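Local coordinates for protein transcriptional regulator, LYSR family (Neisseria meningitidis serogroup b, PDB 4AB5) that probably regulates transcription of methionine-biosynthesis genes as a MetR-like LysR-family regulator, represented here by its regulatory domain without the DNA-binding helix-turn-helix domain, at the interface of chains A and B. Numbering follows the deposited sequence. Chains: chain A/B, Transcriptional regulator, LYSR family.

Contact 1: the interface of chains A and B. Residues chain A 24-25, 27-28, 31, 41; chain B 145, 148-149, 169.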
loop_
_atom_site.group_PDB
_atom_site.type_symbol
_atom_site.label_atom_id
_atom_site.label_comp_id
_atom_site.label_asym_id
_atom_site.label_seq_id
_atom_site.Cartn_x
_atom_site.Cartn_y
_atom_site.Cartn_z
HETATM N N MSE A 24 -1.002 12.099 1.217
HETATM C CA MSE A 24 -2.387 11.848 1.635
HETATM C C MSE A 24 -2.786 12.707 2.850
HETATM O O MSE A 24 -3.759 13.440 2.709
HETATM C CB MSE A 24 -2.695 10.352 1.813
HETATM C CG MSE A 24 -2.530 9.531 0.533
HETATM SE SE MSE A 24 -3.500 10.215 -1.038
HETATM C CE MSE A 24 -2.022 11.167 -1.997
ATOM N N PRO A 25 -2.027 12.750 3.989
ATOM C CA PRO A 25 -2.412 13.670 5.077
ATOM C C PRO A 25 -2.242 15.155 4.728
ATOM O O PRO A 25 -2.891 15.991 5.363
ATOM C CB PRO A 25 -1.525 13.242 6.256
ATOM C CG PRO A 25 -0.402 12.527 5.669
ATOM C CD PRO A 25 -0.847 11.938 4.374
HETATM N N MSE A 27 -3.191 16.423 1.838
HETATM C CA MSE A 27 -4.490 16.647 1.194
HETATM C C MSE A 27 -5.572 16.806 2.255
HETATM O O MSE A 27 -6.470 17.630 2.085
HETATM C CB MSE A 27 -4.863 15.483 0.259
HETATM C CG MSE A 27 -4.152 15.519 -1.070
HETATM SE SE MSE A 27 -4.637 13.967 -2.157
HETATM C CE MSE A 27 -6.446 14.527 -2.794
ATOM N N GLY A 28 -5.462 16.022 3.334
ATOM C CA GLY A 28 -6.389 16.028 4.461
ATOM C C GLY A 28 -6.386 17.313 5.265
ATOM O O GLY A 28 -7.380 17.622 5.928
ATOM N N ARG A 31 -7.725 20.293 2.399
ATOM C CA ARG A 31 -9.171 20.213 2.171
ATOM C C ARG A 31 -10.040 21.158 3.006
ATOM O O ARG A 31 -10.676 21.997 2.386
ATOM C CB ARG A 31 -9.664 18.774 2.161
ATOM C CG ARG A 31 -11.100 18.566 1.701
ATOM C CD ARG A 31 -11.330 17.119 1.289
ATOM N NE ARG A 31 -10.731 16.212 2.262
ATOM C CZ ARG A 31 -9.795 15.310 1.988
ATOM N NH1 ARG A 31 -9.412 15.096 0.729
ATOM N NH2 ARG A 31 -9.280 14.569 2.960
ATOM N N ILE A 41 -6.479 12.795 -7.632
ATOM C CA ILE A 41 -5.183 12.133 -7.766
ATOM C C ILE A 41 -5.143 11.544 -9.157
ATOM O O ILE A 41 -6.049 10.794 -9.528
ATOM C CB ILE A 41 -4.897 11.074 -6.659
ATOM C CG1 ILE A 41 -4.929 11.710 -5.239
ATOM C CG2 ILE A 41 -3.552 10.364 -6.898
ATOM C CD1 ILE A 41 -5.418 10.768 -4.138
ATOM N N GLN B 145 -8.732 9.336 0.566
ATOM C CA GLN B 145 -8.598 10.736 0.108
ATOM C C GLN B 145 -9.450 11.052 -1.108
ATOM O O GLN B 145 -9.950 12.159 -1.218
ATOM C CB GLN B 145 -7.137 11.150 -0.109
ATOM C CG GLN B 145 -6.297 11.211 1.168
ATOM C CD GLN B 145 -6.873 12.074 2.268
ATOM O OE1 GLN B 145 -7.398 13.163 2.038
ATOM N NE2 GLN B 145 -6.748 11.614 3.497
ATOM N N ALA B 148 -13.086 11.202 0.292
ATOM C CA ALA B 148 -13.171 12.478 1.024
ATOM C C ALA B 148 -13.291 13.705 0.112
ATOM O O ALA B 148 -13.892 14.712 0.503
ATOM C CB ALA B 148 -11.973 12.627 1.944
ATOM N N SER B 149 -12.711 13.620 -1.099
ATOM C CA SER B 149 -12.717 14.684 -2.114
ATOM C C SER B 149 -13.949 14.568 -3.035
ATOM O O SER B 149 -14.036 15.279 -4.041
ATOM C CB SER B 149 -11.427 14.640 -2.927
ATOM O OG SER B 149 -10.287 14.735 -2.086
ATOM N N TYR B 169 -12.365 12.678 7.544
ATOM C CA TYR B 169 -12.266 12.479 6.096
ATOM C C TYR B 169 -13.549 11.890 5.499
ATOM O O TYR B 169 -14.039 12.369 4.480
ATOM C CB TYR B 169 -11.070 11.556 5.737
ATOM C CG TYR B 169 -9.698 12.022 6.176
ATOM C CD1 TYR B 169 -9.384 13.378 6.236
ATOM C CD2 TYR B 169 -8.682 11.110 6.437
ATOM C CE1 TYR B 169 -8.117 13.811 6.606
ATOM C CE2 TYR B 169 -7.405 11.532 6.795
ATOM C CZ TYR B 169 -7.123 12.884 6.873
ATOM O OH TYR B 169 -5.869 13.318 7.234
HETATM O O HOH W 1 -4.255 15.603 7.784
#
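A:Arg31 and B:Gln145 meet through a guanidinium and an amide oxygen, and with B:Tyr169 beside them they show how a few polar groups can organise a helix-to-helix interface. A:Arg31 leaves helix 20-33 with its CG anti to the backbone N (chi1 -170°), and a later bend at chi3 swings the guanidinium round to B:Gln145. NH2 of A:Arg31 donates to OE1, the amide oxygen of B:Gln145, at 2.5 Å in a fairly straight bond (161° at H). The acceptor lies in the guanidinium plane, and the two flat groups are nearly coplanar, 16° apart. NH1 of A:Arg31 adds weak hydrogen bonds to the same OE1 and to the hydroxyl OG of B:Ser149. That hydroxyl in turn donates to the backbone O of B:Gln145, 2.7 Å from OG, which fixes its rotation beside the arginine. These partners lie at the C-terminal end of helix 140-148, whose dipole may favour the positive group.

The guanidinium is sandwiched: the methyl CB of B:Ala148 lies over the centre of one face, 3.5 Å from CZ of A:Arg31, and the carbonyl O of A:Met27 stands over the other. B:Gln145 is bent at chi2, and its aliphatic part slides past selenomethionine A:Met24 in the opposite direction, with CG 3.7 Å from SE of A:Met24.

B:Tyr169 flanks this cluster. Its CD1 lies at the guanidinium edge, in plane, 3.5 Å from NH2 of A:Arg31, while NE2 of B:Gln145 sits above one ring face, offset toward the rim. Further out, the ring carbon CE1 of B:Tyr169 reaches CA of A:Gly28 at 3.5 Å, an ordinary van der Waals contact with the glycine backbone. At the ring tip, the phenol OH of B:Tyr169 is 2.9 Å from the O of water 1, which also bonds the backbone O of A:Pro25.

Contact 2: the interface of chains A and B. Residues chain A 142, 145-146, 148-149, 151; chain B 27-28, 31, 39, 41.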
loop_
_atom_site.group_PDB
_atom_site.type_symbol
_atom_site.label_atom_id
_atom_site.label_comp_id
_atom_site.label_asym_id
_atom_site.label_seq_id
_atom_site.Cartn_x
_atom_site.Cartn_y
_atom_site.Cartn_z
ATOM N N ALA A 142 4.919 -4.944 2.694
ATOM C CA ALA A 142 5.228 -6.233 2.080
ATOM C C ALA A 142 6.703 -6.283 1.681
ATOM O O ALA A 142 7.330 -7.325 1.861
ATOM C CB ALA A 142 4.327 -6.489 0.885
ATOM N N GLN A 145 8.745 -6.970 4.913
ATOM C CA GLN A 145 8.608 -8.363 5.355
ATOM C C GLN A 145 9.368 -9.342 4.485
ATOM O O GLN A 145 9.883 -10.335 4.998
ATOM C CB GLN A 145 7.142 -8.789 5.535
ATOM C CG GLN A 145 6.424 -8.086 6.696
ATOM C CD GLN A 145 7.124 -8.155 8.042
ATOM O OE1 GLN A 145 7.666 -9.181 8.450
ATOM N NE2 GLN A 145 7.076 -7.067 8.777
ATOM N N LEU A 146 9.457 -9.054 3.177
ATOM C CA LEU A 146 10.201 -9.844 2.201
ATOM C C LEU A 146 11.702 -9.680 2.444
ATOM O O LEU A 146 12.433 -10.670 2.436
ATOM C CB LEU A 146 9.826 -9.426 0.772
ATOM C CG LEU A 146 8.496 -9.944 0.219
ATOM C CD1 LEU A 146 8.178 -9.297 -1.111
ATOM C CD2 LEU A 146 8.505 -11.458 0.073
ATOM N N ALA A 148 13.111 -8.721 5.408
ATOM C CA ALA A 148 13.301 -9.343 6.724
ATOM C C ALA A 148 13.389 -10.874 6.681
ATOM O O ALA A 148 14.073 -11.475 7.517
ATOM C CB ALA A 148 12.188 -8.914 7.657
ATOM N N SER A 149 12.704 -11.496 5.694
ATOM C CA SER A 149 12.652 -12.946 5.493
ATOM C C SER A 149 13.785 -13.419 4.580
ATOM O O SER A 149 13.816 -14.598 4.194
ATOM C CB SER A 149 11.292 -13.351 4.934
ATOM O OG SER A 149 10.218 -12.913 5.754
ATOM N N ARG A 151 14.390 -12.560 1.485
ATOM C CA ARG A 151 13.885 -12.787 0.129
ATOM C C ARG A 151 14.418 -11.758 -0.879
ATOM O O ARG A 151 14.041 -11.784 -2.059
ATOM C CB ARG A 151 12.340 -12.896 0.095
ATOM C CG ARG A 151 11.750 -13.975 1.008
ATOM C CD ARG A 151 11.878 -15.377 0.449
ATOM N NE ARG A 151 13.212 -15.954 0.649
ATOM C CZ ARG A 151 13.572 -16.700 1.691
ATOM N NH1 ARG A 151 12.708 -16.956 2.666
ATOM N NH2 ARG A 151 14.803 -17.189 1.768
HETATM N N MSE B 27 3.585 -11.872 10.587
HETATM C CA MSE B 27 4.842 -12.453 10.100
HETATM C C MSE B 27 6.006 -11.997 10.970
HETATM O O MSE B 27 6.912 -12.783 11.238
HETATM C CB MSE B 27 5.113 -12.043 8.642
HETATM C CG MSE B 27 4.307 -12.821 7.624
HETATM SE SE MSE B 27 4.665 -12.195 5.805
HETATM C CE MSE B 27 6.430 -13.028 5.494
ATOM N N GLY B 28 5.957 -10.732 11.402
ATOM C CA GLY B 28 6.963 -10.105 12.255
ATOM C C GLY B 28 7.053 -10.683 13.654
ATOM O O GLY B 28 8.103 -10.577 14.294
ATOM N N ARG B 31 8.267 -14.812 12.937
ATOM C CA ARG B 31 9.684 -14.918 12.588
ATOM C C ARG B 31 10.640 -15.232 13.748
ATOM O O ARG B 31 11.252 -16.295 13.670
ATOM C CB ARG B 31 10.140 -13.740 11.734
ATOM C CG ARG B 31 11.545 -13.859 11.140
ATOM C CD ARG B 31 11.717 -12.911 9.960
ATOM N NE ARG B 31 11.150 -11.599 10.266
ATOM C CZ ARG B 31 10.176 -11.009 9.587
ATOM N NH1 ARG B 31 9.697 -11.565 8.481
ATOM N NH2 ARG B 31 9.711 -9.834 9.974
ATOM N N LEU B 39 10.235 -17.748 5.404
ATOM C CA LEU B 39 9.010 -17.013 5.086
ATOM C C LEU B 39 9.053 -16.395 3.688
ATOM O O LEU B 39 10.114 -15.983 3.219
ATOM C CB LEU B 39 8.738 -15.928 6.147
ATOM C CG LEU B 39 8.190 -16.388 7.506
ATOM C CD1 LEU B 39 8.360 -15.293 8.548
ATOM C CD2 LEU B 39 6.711 -16.764 7.418
ATOM N N ILE B 41 6.085 -14.384 0.525
ATOM C CA ILE B 41 4.765 -13.895 0.122
ATOM C C ILE B 41 4.615 -14.217 -1.350
ATOM O O ILE B 41 5.458 -13.810 -2.146
ATOM C CB ILE B 41 4.526 -12.384 0.434
ATOM C CG1 ILE B 41 4.717 -12.073 1.944
ATOM C CG2 ILE B 41 3.124 -11.939 -0.056
ATOM C CD1 ILE B 41 5.223 -10.707 2.257
#
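B:Leu39 and B:Ile41, both extended in strand 37-42, lie alongside helix 140-148 of chain A and the turn that follows it, B:Ile41 beside A:Ala142 and A:Leu146 of the helix, B:Leu39 beside A:Ser149 and A:Arg151 after it. The patch is a worked case of a strand laid against a helix and its exit, with apolar packing at one end of the strand segment and a bond to its backbone at the other.

B:Ile41 supplies much of the apolar part. Its side chain and that of A:Leu146 cross, and CD1 of B:Ile41 rests 3.9 Å from CG, the branch carbon of A:Leu146, whose CD2 methyl reaches the backbone N of B:Ile41 at 3.8 Å. The same CD1 of B:Ile41 also approaches the backbone O of A:Ala142, one helical turn earlier.

Two residues away along the strand, B:Leu39 touches A:Ser149 near its backbone rather than with its branched tip: CB of B:Leu39 lies 3.8 Å from CB of A:Ser149. The serine hydroxyl sits close by, its OG 3.4 Å from CB of B:Leu39. Next to it, the terminal CE of selenomethionine B:Met27 comes within 3.8 Å of OG of A:Ser149, so aliphatic groups border this hydroxyl. Beyond, NH2 of B:Arg31 donates to OE1 of A:Gln145 at 2.6 Å, NH1 adds weak bonds to that OE1 and to OG of A:Ser149, and CB of A:Ala148 lies over the guanidinium face.

A:Arg151 holds the strand by its backbone. Bends at chi2 (-78°) and chi3 fold its chain round the carbonyl of B:Leu39, whose O touches CD of A:Arg151 at 3.3 Å. The backbone O of A:Ser149 stands over one face of this guanidinium, offset toward the rim, which may help to set its orientation. NH1 of A:Arg151 donates to O of B:Leu39 at 2.8 Å, 158° at H, with the acceptor in the guanidinium plane but the donor tilted 33° from the carbonyl plane.

Contact 1 and contact 2 are symmetry-related regions of one interface, their C-alpha centres about 31 Å apart. Each sets helix 20-33 of one chain against helix 140-148 of the other, so A:Arg31 with B:Gln145, B:Ala148 and B:Ser149 recurs with the chains exchanged. By the two-fold symmetry, the B:Tyr169 contacts and the bond from A:Arg151 to the strand would be expected at both sites. A head-to-tail pairing of this kind resembles the regulatory-domain dimers common among LysR regulators, so the assembly is plausibly biological; each chain contributes both surfaces, and a shift in one could in principle affect both contacts.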